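Protein-tyrosine-phosphatase (Vibrio vulnificus, PDB 7DHF) probably hydrolyses phosphate from phosphotyrosine residues of proteins, as a member of the low molecular weight protein tyrosine phosphatase family. Local coordinates at residues V13-C17 against H70-Q74; S19-E23 against V35-G39; Y83-M89 against K107-F111; I115-P121 against H133-I138. The protein carries 1 engineered substitution. All coordinates share one frame; numbering follows the deposited sequence.

Interaction 1 (V13-C17 against H70-Q74); sequences VGNIC and HQSQQ. With PO4 (phosphate ion), chain E.
G14 and N15 meet H70, S72 and Q73 in a polar loop-to-loop contact at the P-loop, the phosphate-binding loop of a low molecular weight tyrosine phosphatase. Segment 13-17 links strand 7-12 to helix 18-29. It lies inside the C-X5-R signature, whose predicted nucleophile position holds the engineered A12. Segment 70-74 belongs to the loop before helix 77-80.

The P-loop turns its backbone N-H groups toward a phosphate ion. V13 N and G14 N both donate to O4, while I16 N and C17 N both donate to O1. N15 N adds a weak bond to O3.

Segment 70-74 takes up two carbonyls of this loop. S72 OG donates to G14 O at 2.8 Å. H70 NE2 donates to N15 O at 2.8 Å, with the acceptor close to the imidazole plane and an N-H...O angle of 151°. N15 itself has left-handed backbone angles (phi 59°). With CG anti to the backbone N (chi1 -163°), the amide is carried to the second loop. There OD1 receives Q73 N at 2.9 Å on a lone pair, in the carbonyl plane. The amide stands almost perpendicular to the H70 ring. Water 1 lies within hydrogen-bonding distance of both N15 OD1 and Q71 O, adding a solvent link between the loops. Beside these bonds, I16 CG2 rests 4.0 Å from S72 CB.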
loop_
_atom_site.group_PDB
_atom_site.type_symbol
_atom_site.label_atom_id
_atom_site.label_comp_id
_atom_site.label_asym_id
_atom_site.label_seq_id
_atom_site.Cartn_x
_atom_site.Cartn_y
_atom_site.Cartn_z
ATOM N N VAL A 13 -3.663 -0.335 6.704
ATOM C CA VAL A 13 -4.089 -0.013 8.068
ATOM C C VAL A 13 -2.980 0.679 8.867
ATOM O O VAL A 13 -3.162 1.790 9.361
ATOM C CB VAL A 13 -4.634 -1.259 8.798
ATOM C CG1 VAL A 13 -5.009 -0.930 10.238
ATOM C CG2 VAL A 13 -5.831 -1.822 8.049
ATOM N N GLY A 14 -1.833 0.020 9.020
ATOM C CA GLY A 14 -0.769 0.565 9.844
ATOM C C GLY A 14 0.257 1.374 9.076
ATOM O O GLY A 14 0.988 2.179 9.662
ATOM N N ASN A 15 0.320 1.163 7.763
ATOM C CA ASN A 15 1.323 1.796 6.906
ATOM C C ASN A 15 2.744 1.442 7.348
ATOM O O ASN A 15 3.659 2.264 7.277
ATOM C CB ASN A 15 1.105 3.311 6.801
ATOM C CG ASN A 15 1.849 3.950 5.627
ATOM O OD1 ASN A 15 2.337 5.076 5.732
ATOM N ND2 ASN A 15 1.922 3.245 4.503
ATOM N N ILE A 16 2.932 0.195 7.782
ATOM C CA ILE A 16 4.263 -0.311 8.114
ATOM C C ILE A 16 4.621 -1.607 7.402
ATOM O O ILE A 16 5.818 -1.946 7.331
ATOM C CB ILE A 16 4.459 -0.466 9.642
ATOM C CG1 ILE A 16 3.374 -1.368 10.243
ATOM C CG2 ILE A 16 4.487 0.900 10.318
ATOM C CD1 ILE A 16 3.676 -1.844 11.654
ATOM N N CYS A 17 3.663 -2.368 6.866
ATOM C CA CYS A 17 3.968 -3.647 6.231
ATOM C C CYS A 17 3.565 -3.666 4.758
ATOM O O CYS A 17 4.412 -3.468 3.882
ATOM C CB CYS A 17 3.295 -4.796 6.991
ATOM S SG CYS A 17 3.972 -5.083 8.652
ATOM N N HIS A 70 11.177 4.888 5.025
ATOM C CA HIS A 70 9.736 5.055 5.037
ATOM C C HIS A 70 9.298 5.611 6.385
ATOM O O HIS A 70 9.897 5.315 7.422
ATOM C CB HIS A 70 9.044 3.713 4.804
ATOM C CG HIS A 70 7.559 3.769 4.965
ATOM N ND1 HIS A 70 6.736 4.387 4.049
ATOM C CD2 HIS A 70 6.750 3.303 5.946
ATOM C CE1 HIS A 70 5.482 4.293 4.455
ATOM N NE2 HIS A 70 5.463 3.638 5.602
ATOM N N GLN A 71 8.251 6.431 6.359
ATOM C CA GLN A 71 7.620 6.938 7.570
ATOM C C GLN A 71 6.120 6.722 7.450
ATOM O O GLN A 71 5.483 7.264 6.542
ATOM C CB GLN A 71 7.920 8.425 7.765
ATOM C CG GLN A 71 9.380 8.742 8.021
ATOM C CD GLN A 71 9.631 10.233 8.115
ATOM O OE1 GLN A 71 9.317 10.985 7.191
ATOM N NE2 GLN A 71 10.187 10.671 9.236
ATOM N N SER A 72 5.561 5.933 8.363
ATOM C CA SER A 72 4.124 5.693 8.370
ATOM C C SER A 72 3.365 7.005 8.534
ATOM O O SER A 72 3.742 7.864 9.336
ATOM C CB SER A 72 3.769 4.750 9.517
ATOM O OG SER A 72 2.366 4.649 9.684
ATOM N N GLN A 73 2.291 7.163 7.758
ATOM C CA GLN A 73 1.449 8.347 7.853
ATOM C C GLN A 73 -0.019 7.945 7.845
ATOM O O GLN A 73 -0.401 6.898 7.314
ATOM C CB GLN A 73 1.726 9.354 6.725
ATOM C CG GLN A 73 1.133 8.989 5.371
ATOM C CD GLN A 73 1.395 10.057 4.331
ATOM O OE1 GLN A 73 1.349 11.251 4.627
ATOM N NE2 GLN A 73 1.681 9.633 3.107
ATOM N N GLN A 74 -0.841 8.823 8.413
ATOM C CA GLN A 74 -2.270 8.590 8.559
ATOM C C GLN A 74 -3.021 9.023 7.305
ATOM O O GLN A 74 -2.711 10.053 6.698
ATOM C CB GLN A 74 -2.791 9.389 9.756
ATOM C CG GLN A 74 -4.308 9.422 9.912
ATOM C CD GLN A 74 -4.909 8.057 10.181
ATOM O OE1 GLN A 74 -4.363 7.265 10.949
ATOM N NE2 GLN A 74 -6.039 7.774 9.544
HETATM P P PO4 E . -0.096 -2.272 6.641
HETATM O O1 PO4 E . 0.847 -2.036 7.803
HETATM O O2 PO4 E . 0.150 -3.666 6.114
HETATM O O3 PO4 E . 0.229 -1.247 5.580
HETATM O O4 PO4 E . -1.522 -2.135 7.127
HETATM O O HOH W 1 3.866 7.161 4.307
#

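Interaction 2 (S19-E23 against V35-G39). With PO4 (phosphate ion), chain E.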
loop_
_atom_site.group_PDB
_atom_site.type_symbol
_atom_site.label_atom_id
_atom_site.label_comp_id
_atom_site.label_asym_id
_atom_site.label_seq_id
_atom_site.Cartn_x
_atom_site.Cartn_y
_atom_site.Cartn_z
ATOM N N SER A 19 1.411 -1.700 2.865
ATOM C CA SER A 19 1.262 -0.497 2.058
ATOM C C SER A 19 2.606 0.146 1.716
ATOM O O SER A 19 2.778 0.595 0.576
ATOM C CB SER A 19 0.254 0.489 2.665
ATOM O OG SER A 19 0.521 0.785 4.017
ATOM N N PRO A 20 3.597 0.198 2.622
ATOM C CA PRO A 20 4.922 0.655 2.169
ATOM C C PRO A 20 5.556 -0.284 1.160
ATOM O O PRO A 20 6.229 0.174 0.228
ATOM C CB PRO A 20 5.739 0.762 3.465
ATOM C CG PRO A 20 5.036 -0.091 4.439
ATOM C CD PRO A 20 3.577 -0.015 4.081
ATOM N N THR A 21 5.368 -1.594 1.322
ATOM C CA THR A 21 5.896 -2.539 0.343
ATOM C C THR A 21 5.265 -2.304 -1.023
ATOM O O THR A 21 5.966 -2.194 -2.034
ATOM C CB THR A 21 5.663 -3.976 0.818
ATOM O OG1 THR A 21 6.353 -4.194 2.057
ATOM C CG2 THR A 21 6.170 -4.980 -0.213
ATOM N N GLY A 22 3.934 -2.211 -1.067
ATOM C CA GLY A 22 3.260 -1.953 -2.328
ATOM C C GLY A 22 3.666 -0.628 -2.945
ATOM O O GLY A 22 3.822 -0.524 -4.164
ATOM N N GLU A 23 3.832 0.403 -2.113
ATOM C CA GLU A 23 4.327 1.687 -2.603
ATOM C C GLU A 23 5.631 1.515 -3.371
ATOM O O GLU A 23 5.771 1.990 -4.501
ATOM C CB GLU A 23 4.539 2.650 -1.431
ATOM C CG GLU A 23 5.222 3.971 -1.812
ATOM C CD GLU A 23 5.779 4.722 -0.620
ATOM O OE1 GLU A 23 5.124 4.736 0.441
ATOM O OE2 GLU A 23 6.884 5.297 -0.746
ATOM N N VAL A 35 4.326 7.508 -6.353
ATOM C CA VAL A 35 3.627 6.544 -5.513
ATOM C C VAL A 35 3.966 6.840 -4.061
ATOM O O VAL A 35 5.140 7.010 -3.713
ATOM C CB VAL A 35 3.993 5.092 -5.871
ATOM C CG1 VAL A 35 3.037 4.125 -5.189
ATOM C CG2 VAL A 35 3.977 4.885 -7.380
ATOM N N ALA A 36 2.937 6.899 -3.219
ATOM C CA ALA A 36 3.081 7.055 -1.779
ATOM C C ALA A 36 2.159 6.046 -1.102
ATOM O O ALA A 36 1.495 5.245 -1.766
ATOM C CB ALA A 36 2.753 8.489 -1.345
ATOM N N SER A 37 2.110 6.079 0.228
ATOM C CA SER A 37 1.236 5.170 0.954
ATOM C C SER A 37 0.783 5.803 2.261
ATOM O O SER A 37 1.379 6.766 2.751
ATOM C CB SER A 37 1.905 3.814 1.212
ATOM O OG SER A 37 3.101 3.953 1.964
ATOM N N ALA A 38 -0.285 5.241 2.823
ATOM C CA ALA A 38 -0.832 5.732 4.079
ATOM C C ALA A 38 -1.650 4.631 4.737
ATOM O O ALA A 38 -2.023 3.642 4.100
ATOM C CB ALA A 38 -1.701 6.975 3.867
ATOM N N GLY A 39 -1.932 4.829 6.021
ATOM C CA GLY A 39 -2.672 3.857 6.799
ATOM C C GLY A 39 -3.943 4.418 7.401
ATOM O O GLY A 39 -3.945 5.518 7.964
HETATM P P PO4 E . -0.096 -2.272 6.641
HETATM O O1 PO4 E . 0.847 -2.036 7.803
HETATM O O2 PO4 E . 0.150 -3.666 6.114
HETATM O O3 PO4 E . 0.229 -1.247 5.580
HETATM O O4 PO4 E . -1.522 -2.135 7.127
HETATM O O HOH W 2 4.496 7.254 1.563
HETATM O O HOH W 3 7.732 5.625 -3.473
#
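E23 OE1 is gripped by S37 OG and water 2. The hydroxyl S37 OG donates at 2.7 Å and meets OE1 almost end-on to its C-O bond. Water 2 lies within hydrogen-bonding distance of the same oxygen and accepts from S37 N, so it ties the carboxylate to the strand backbone. Water 3 sits between E23 OE2 and V35 O, within hydrogen-bonding distance of each.

The E23 chain leaves the helix extended, with CG anti to the backbone N (chi1 173°), and lies across the strand. Its CD sits 3.8 Å from A36 CA. S37 OG stands between its own N and carbonyl carbon (chi1 59°), a position that turns it to the helix. Van der Waals contacts fill in the rest. V35 CG1 touches E23 O at 3.5 Å, and S19 CB lies 4.0 Å from S37 CB.

Helix 18-29 is the connection in the beta-alpha-beta crossover from strand 7-12 to strand 34-39. The two segments run antiparallel, their axes 7.3 Å apart. At the N-terminal end of the helix, S19 N and S19 OG both donate to phosphate O3, the hydroxyl at 2.6 Å.

N15 ND2 bonds both S19 OG and S37 OG. With the hydroxyl protons directed to phosphate and carboxylate, the two serine oxygens are left to accept from this amide, which links the phosphate site to E23.

Interaction 3 (Y83-M89 against K107-F111); sequences YDLILVM and KTMLF
M89 CE sits over one face of the F111 ring, 3.7 Å from its centroid and 13° off the ring normal. This is a CH-pi contact, and with SD placed obliquely to the same ring it makes a Met-aromatic pair. The bend of M89 at chi2 (-68°) brings the methyl back over the ring. L87 CB also touches F111, at CD1.

Backbone bonds hold the two segments in parallel register. I86 N donates to K107 O, M109 N to I86 O and V88 N to M109 O, and F111 N donates to V88 O at 2.7 Å. K107 closes the other end. Its extended chain passes along D84 O, and NZ donates to Y83 O at 2.8 Å, nearly in line with the C=O; NZ also bonds C80 O.

These strands, 85-88 and 108-110, are joined through helix 92-100 as a beta-alpha-beta unit, with 108-110 at one margin of the four-stranded parallel sheet. The short strands cross at -38°.

I86, V88 and T108 lie on one face, where V88 CG1 meets T108 CG2 at 3.9 Å and helix 92-100 packs on top. T108 OG1 is bonded to A104 O. L87 and M109 lie on the other face, their CD2 and CB 3.9 Å apart, and W145 of helix 128-146 packs against both. Further out, I138 and A141 of that helix touch F111, and V10, A12 and I120 touch M89.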
loop_
_atom_site.group_PDB
_atom_site.type_symbol
_atom_site.label_atom_id
_atom_site.label_comp_id
_atom_site.label_asym_id
_atom_site.label_seq_id
_atom_site.Cartn_x
_atom_site.Cartn_y
_atom_site.Cartn_z
ATOM N N TYR A 83 -3.924 12.698 -4.655
ATOM C CA TYR A 83 -3.618 11.524 -5.458
ATOM C C TYR A 83 -4.757 11.225 -6.421
ATOM O O TYR A 83 -5.929 11.480 -6.129
ATOM C CB TYR A 83 -3.286 10.319 -4.560
ATOM C CG TYR A 83 -2.018 10.576 -3.784
ATOM C CD1 TYR A 83 -0.783 10.203 -4.294
ATOM C CD2 TYR A 83 -2.051 11.246 -2.569
ATOM C CE1 TYR A 83 0.380 10.467 -3.603
ATOM C CE2 TYR A 83 -0.894 11.513 -1.870
ATOM C CZ TYR A 83 0.318 11.125 -2.392
ATOM O OH TYR A 83 1.471 11.395 -1.698
ATOM N N ASP A 84 -4.386 10.701 -7.590
ATOM C CA ASP A 84 -5.340 10.381 -8.643
ATOM C C ASP A 84 -5.944 8.996 -8.481
ATOM O O ASP A 84 -7.064 8.754 -8.948
ATOM C CB ASP A 84 -4.643 10.437 -10.005
ATOM C CG ASP A 84 -3.987 11.773 -10.268
ATOM O OD1 ASP A 84 -4.681 12.806 -10.168
ATOM O OD2 ASP A 84 -2.780 11.787 -10.588
ATOM N N LEU A 85 -5.217 8.082 -7.847
ATOM C CA LEU A 85 -5.629 6.695 -7.716
ATOM C C LEU A 85 -5.241 6.211 -6.330
ATOM O O LEU A 85 -4.132 6.481 -5.859
ATOM C CB LEU A 85 -4.930 5.827 -8.771
ATOM C CG LEU A 85 -5.233 4.328 -8.753
ATOM C CD1 LEU A 85 -6.699 4.062 -9.056
ATOM C CD2 LEU A 85 -4.336 3.602 -9.743
ATOM N N ILE A 86 -6.162 5.508 -5.678
ATOM C CA ILE A 86 -5.929 4.925 -4.363
ATOM C C ILE A 86 -6.137 3.424 -4.478
ATOM O O ILE A 86 -7.182 2.975 -4.964
ATOM C CB ILE A 86 -6.873 5.526 -3.305
ATOM C CG1 ILE A 86 -6.679 7.044 -3.225
ATOM C CG2 ILE A 86 -6.625 4.878 -1.946
ATOM C CD1 ILE A 86 -7.710 7.754 -2.378
ATOM N N LEU A 87 -5.141 2.650 -4.045
ATOM C CA LEU A 87 -5.187 1.192 -4.107
ATOM C C LEU A 87 -5.126 0.648 -2.686
ATOM O O LEU A 87 -4.109 0.806 -2.004
ATOM C CB LEU A 87 -4.031 0.650 -4.944
ATOM C CG LEU A 87 -3.994 1.099 -6.407
ATOM C CD1 LEU A 87 -2.773 0.523 -7.104
ATOM C CD2 LEU A 87 -5.261 0.699 -7.145
ATOM N N VAL A 88 -6.208 0.006 -2.243
ATOM C CA VAL A 88 -6.295 -0.540 -0.892
ATOM C C VAL A 88 -5.911 -2.013 -0.912
ATOM O O VAL A 88 -6.094 -2.717 -1.911
ATOM C CB VAL A 88 -7.695 -0.340 -0.270
ATOM C CG1 VAL A 88 -8.004 1.141 -0.114
ATOM C CG2 VAL A 88 -8.770 -1.040 -1.098
ATOM N N MET A 89 -5.401 -2.494 0.223
ATOM C CA MET A 89 -4.934 -3.873 0.306
ATOM C C MET A 89 -6.067 -4.864 0.549
ATOM O O MET A 89 -5.945 -6.032 0.165
ATOM C CB MET A 89 -3.869 -3.998 1.396
ATOM C CG MET A 89 -2.525 -3.427 0.986
ATOM S SD MET A 89 -1.761 -4.408 -0.323
ATOM C CE MET A 89 -0.466 -3.300 -0.873
ATOM N N LYS A 107 -12.102 7.021 -7.030
ATOM C CA LYS A 107 -10.733 6.701 -7.415
ATOM C C LYS A 107 -10.100 5.626 -6.540
ATOM O O LYS A 107 -8.890 5.401 -6.639
ATOM C CB LYS A 107 -9.865 7.962 -7.424
ATOM C CG LYS A 107 -9.770 8.672 -6.091
ATOM C CD LYS A 107 -9.089 10.019 -6.253
ATOM C CE LYS A 107 -9.032 10.774 -4.942
ATOM N NZ LYS A 107 -8.451 12.131 -5.120
ATOM N N THR A 108 -10.882 4.942 -5.708
ATOM C CA THR A 108 -10.364 3.908 -4.820
ATOM C C THR A 108 -10.633 2.538 -5.431
ATOM O O THR A 108 -11.785 2.191 -5.714
ATOM C CB THR A 108 -10.985 4.022 -3.427
ATOM O OG1 THR A 108 -10.624 5.281 -2.847
ATOM C CG2 THR A 108 -10.497 2.897 -2.515
ATOM N N MET A 109 -9.566 1.767 -5.629
ATOM C CA MET A 109 -9.628 0.449 -6.240
ATOM C C MET A 109 -8.789 -0.515 -5.406
ATOM O O MET A 109 -8.120 -0.118 -4.450
ATOM C CB MET A 109 -9.150 0.523 -7.696
ATOM C CG MET A 109 -9.899 1.573 -8.513
ATOM S SD MET A 109 -9.322 1.736 -10.210
ATOM C CE MET A 109 -10.253 3.166 -10.754
ATOM N N LEU A 110 -8.819 -1.794 -5.772
ATOM C CA LEU A 110 -8.192 -2.846 -4.980
ATOM C C LEU A 110 -6.791 -3.136 -5.502
ATOM O O LEU A 110 -6.603 -3.360 -6.701
ATOM C CB LEU A 110 -9.035 -4.120 -5.036
ATOM C CG LEU A 110 -8.590 -5.258 -4.113
ATOM C CD1 LEU A 110 -8.827 -4.906 -2.654
ATOM C CD2 LEU A 110 -9.318 -6.541 -4.473
ATOM N N PHE A 111 -5.812 -3.161 -4.595
ATOM C CA PHE A 111 -4.447 -3.464 -5.012
ATOM C C PHE A 111 -4.389 -4.796 -5.751
ATOM O O PHE A 111 -3.752 -4.902 -6.804
ATOM C CB PHE A 111 -3.504 -3.468 -3.807
ATOM C CG PHE A 111 -2.059 -3.301 -4.178
ATOM C CD1 PHE A 111 -1.470 -2.046 -4.168
ATOM C CD2 PHE A 111 -1.293 -4.391 -4.554
ATOM C CE1 PHE A 111 -0.145 -1.883 -4.520
ATOM C CE2 PHE A 111 0.034 -4.233 -4.908
ATOM C CZ PHE A 111 0.609 -2.977 -4.888
#

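Interaction 4 (I115-P121 against H133-I138); sequences IGQKDIP and HAYQLI
The loop leading to D122, the predicted proton donor, is seated on helix 128-146 through I120 and P121 against A134, L137 and I138. The contact is apolar, and L137 is its centre.

L137 and I120 lie alongside each other, pointing in opposite directions, with L137 CB 3.9 Å from I120 CG1. The two methyls of L137 then reach different parts of the loop. CD1 touches P121 CD at 4.1 Å. CD2 meets K118 CE at 3.9 Å and I115 CD1 at 4.1 Å. K118 can offer its CE because its chain is bent at chi3 and chi4 and folds over the leucine. I115 CD1 also lies 3.8 Å from the carbonyl oxygen L137 O.

I120 points its side chain to the helix with CG1 beside the backbone N (chi1 -63°). That places CD1 3.9 Å from I138 CG1, the two side chains roughly perpendicular. Its other branch, CG2, faces A134 more loosely. At the outer end, P121 CG approaches the edge of the H133 ring, 4.2 Å from CD2.

The backbone of I120 is tied in on the active-site side, where I120 O accepts from R18 NH1, a residue also predicted to be catalytic. I120 N bonds the backbone of M89. The loop from the last strand to the C-terminal helix, carrying a predicted general-acid aspartate, is characteristic of the low molecular weight tyrosine phosphatase fold.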
loop_
_atom_site.group_PDB
_atom_site.type_symbol
_atom_site.label_atom_id
_atom_site.label_comp_id
_atom_site.label_asym_id
_atom_site.label_seq_id
_atom_site.Cartn_x
_atom_site.Cartn_y
_atom_site.Cartn_z
ATOM N N ILE A 115 -5.398 -10.092 -9.625
ATOM C CA ILE A 115 -5.078 -11.458 -9.229
ATOM C C ILE A 115 -6.315 -12.086 -8.603
ATOM O O ILE A 115 -6.243 -12.710 -7.541
ATOM C CB ILE A 115 -3.852 -11.511 -8.294
ATOM C CG1 ILE A 115 -4.034 -10.584 -7.084
ATOM C CG2 ILE A 115 -2.596 -11.140 -9.072
ATOM C CD1 ILE A 115 -2.998 -10.794 -5.984
ATOM N N GLY A 116 -7.460 -11.921 -9.258
ATOM C CA GLY A 116 -8.703 -12.470 -8.759
ATOM C C GLY A 116 -9.426 -11.599 -7.761
ATOM O O GLY A 116 -10.252 -12.113 -6.999
ATOM N N GLN A 117 -9.146 -10.298 -7.742
ATOM C CA GLN A 117 -9.741 -9.379 -6.773
ATOM C C GLN A 117 -9.574 -9.912 -5.352
ATOM O O GLN A 117 -10.521 -9.997 -4.566
ATOM C CB GLN A 117 -11.198 -9.079 -7.124
ATOM C CG GLN A 117 -11.335 -8.508 -8.529
ATOM C CD GLN A 117 -12.704 -7.937 -8.818
ATOM O OE1 GLN A 117 -12.927 -6.737 -8.681
ATOM N NE2 GLN A 117 -13.625 -8.792 -9.242
ATOM N N LYS A 118 -8.335 -10.266 -5.028
ATOM C CA LYS A 118 -7.988 -10.911 -3.770
ATOM C C LYS A 118 -7.481 -9.889 -2.764
ATOM O O LYS A 118 -6.724 -8.978 -3.114
ATOM C CB LYS A 118 -6.887 -11.949 -3.997
ATOM C CG LYS A 118 -7.373 -13.364 -4.276
ATOM C CD LYS A 118 -6.247 -14.263 -4.804
ATOM C CE LYS A 118 -5.012 -14.292 -3.906
ATOM N NZ LYS A 118 -5.239 -15.016 -2.628
ATOM N N ASP A 119 -7.893 -10.053 -1.510
ATOM C CA ASP A 119 -7.299 -9.297 -0.417
ATOM C C ASP A 119 -5.882 -9.792 -0.152
ATOM O O ASP A 119 -5.552 -10.957 -0.389
ATOM C CB ASP A 119 -8.112 -9.482 0.864
ATOM C CG ASP A 119 -9.455 -8.787 0.818
ATOM O OD1 ASP A 119 -9.716 -8.033 -0.141
ATOM O OD2 ASP A 119 -10.246 -8.983 1.765
ATOM N N ILE A 120 -5.043 -8.893 0.345
ATOM C CA ILE A 120 -3.675 -9.227 0.734
ATOM C C ILE A 120 -3.590 -9.110 2.254
ATOM O O ILE A 120 -3.706 -8.000 2.797
ATOM C CB ILE A 120 -2.658 -8.323 0.025
ATOM C CG1 ILE A 120 -2.740 -8.561 -1.488
ATOM C CG2 ILE A 120 -1.245 -8.590 0.551
ATOM C CD1 ILE A 120 -1.897 -7.628 -2.322
ATOM N N PRO A 121 -3.408 -10.211 2.983
ATOM C CA PRO A 121 -3.501 -10.160 4.446
ATOM C C PRO A 121 -2.284 -9.528 5.106
ATOM O O PRO A 121 -1.160 -9.583 4.601
ATOM C CB PRO A 121 -3.626 -11.635 4.839
ATOM C CG PRO A 121 -2.938 -12.369 3.749
ATOM C CD PRO A 121 -3.182 -11.583 2.493
ATOM N N HIS A 133 4.767 -14.340 1.788
ATOM C CA HIS A 133 3.472 -14.493 1.130
ATOM C C HIS A 133 2.902 -13.138 0.733
ATOM O O HIS A 133 2.414 -12.958 -0.390
ATOM C CB HIS A 133 2.507 -15.230 2.060
ATOM C CG HIS A 133 1.112 -15.333 1.527
ATOM N ND1 HIS A 133 0.790 -16.088 0.420
ATOM C CD2 HIS A 133 -0.048 -14.780 1.954
ATOM C CE1 HIS A 133 -0.506 -15.994 0.186
ATOM N NE2 HIS A 133 -1.039 -15.206 1.103
ATOM N N ALA A 134 2.951 -12.167 1.648
ATOM C CA ALA A 134 2.454 -10.834 1.331
ATOM C C ALA A 134 3.231 -10.222 0.175
ATOM O O ALA A 134 2.636 -9.649 -0.746
ATOM C CB ALA A 134 2.533 -9.935 2.566
ATOM N N TYR A 135 4.562 -10.345 0.195
ATOM C CA TYR A 135 5.356 -9.781 -0.890
ATOM C C TYR A 135 4.996 -10.426 -2.221
ATOM O O TYR A 135 4.889 -9.737 -3.243
ATOM C CB TYR A 135 6.856 -9.925 -0.617
ATOM C CG TYR A 135 7.664 -9.155 -1.631
ATOM C CD1 TYR A 135 8.042 -7.844 -1.387
ATOM C CD2 TYR A 135 7.996 -9.716 -2.859
ATOM C CE1 TYR A 135 8.749 -7.120 -2.320
ATOM C CE2 TYR A 135 8.703 -8.995 -3.803
ATOM C CZ TYR A 135 9.077 -7.697 -3.527
ATOM O OH TYR A 135 9.780 -6.967 -4.456
ATOM N N GLN A 136 4.808 -11.746 -2.229
ATOM C CA GLN A 136 4.460 -12.436 -3.467
ATOM C C GLN A 136 3.179 -11.873 -4.069
ATOM O O GLN A 136 3.126 -11.559 -5.264
ATOM C CB GLN A 136 4.310 -13.934 -3.200
ATOM C CG GLN A 136 3.984 -14.752 -4.441
ATOM C CD GLN A 136 5.124 -14.775 -5.437
ATOM O OE1 GLN A 136 6.293 -14.719 -5.056
ATOM N NE2 GLN A 136 4.791 -14.859 -6.718
ATOM N N LEU A 137 2.126 -11.754 -3.257
ATOM C CA LEU A 137 0.866 -11.217 -3.761
ATOM C C LEU A 137 1.027 -9.771 -4.204
ATOM O O LEU A 137 0.503 -9.374 -5.250
ATOM C CB LEU A 137 -0.225 -11.335 -2.698
ATOM C CG LEU A 137 -0.640 -12.754 -2.302
ATOM C CD1 LEU A 137 -1.669 -12.707 -1.183
ATOM C CD2 LEU A 137 -1.185 -13.533 -3.491
ATOM N N ILE A 138 1.738 -8.962 -3.417
ATOM C CA ILE A 138 1.951 -7.565 -3.785
ATOM C C ILE A 138 2.697 -7.477 -5.108
ATOM O O ILE A 138 2.347 -6.676 -5.984
ATOM C CB ILE A 138 2.682 -6.825 -2.648
ATOM C CG1 ILE A 138 1.754 -6.681 -1.440
ATOM C CG2 ILE A 138 3.186 -5.462 -3.115
ATOM C CD1 ILE A 138 2.440 -6.191 -0.181
#

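Overall arrangement
From the N terminus, strand 7-12 leads into the P-loop, and helix 18-29 follows. Interaction 2 closes the first, short loop when strand 34-39 returns along that helix. Interaction 1 closes a wider loop around it, from 13-17 to 70-74, and the two touch each other and share the phosphate. Interactions 3 and 4 follow in series. Interaction 3 joins strands 85-88 and 108-110 across helix 92-100. Interaction 4 sets the next loop on helix 128-146. L110 of interaction 3 packs on Q117 and K118 of interaction 4. G22 of interaction 2 packs on F111 and I138, so the helix of interaction 2 meets both later contacts.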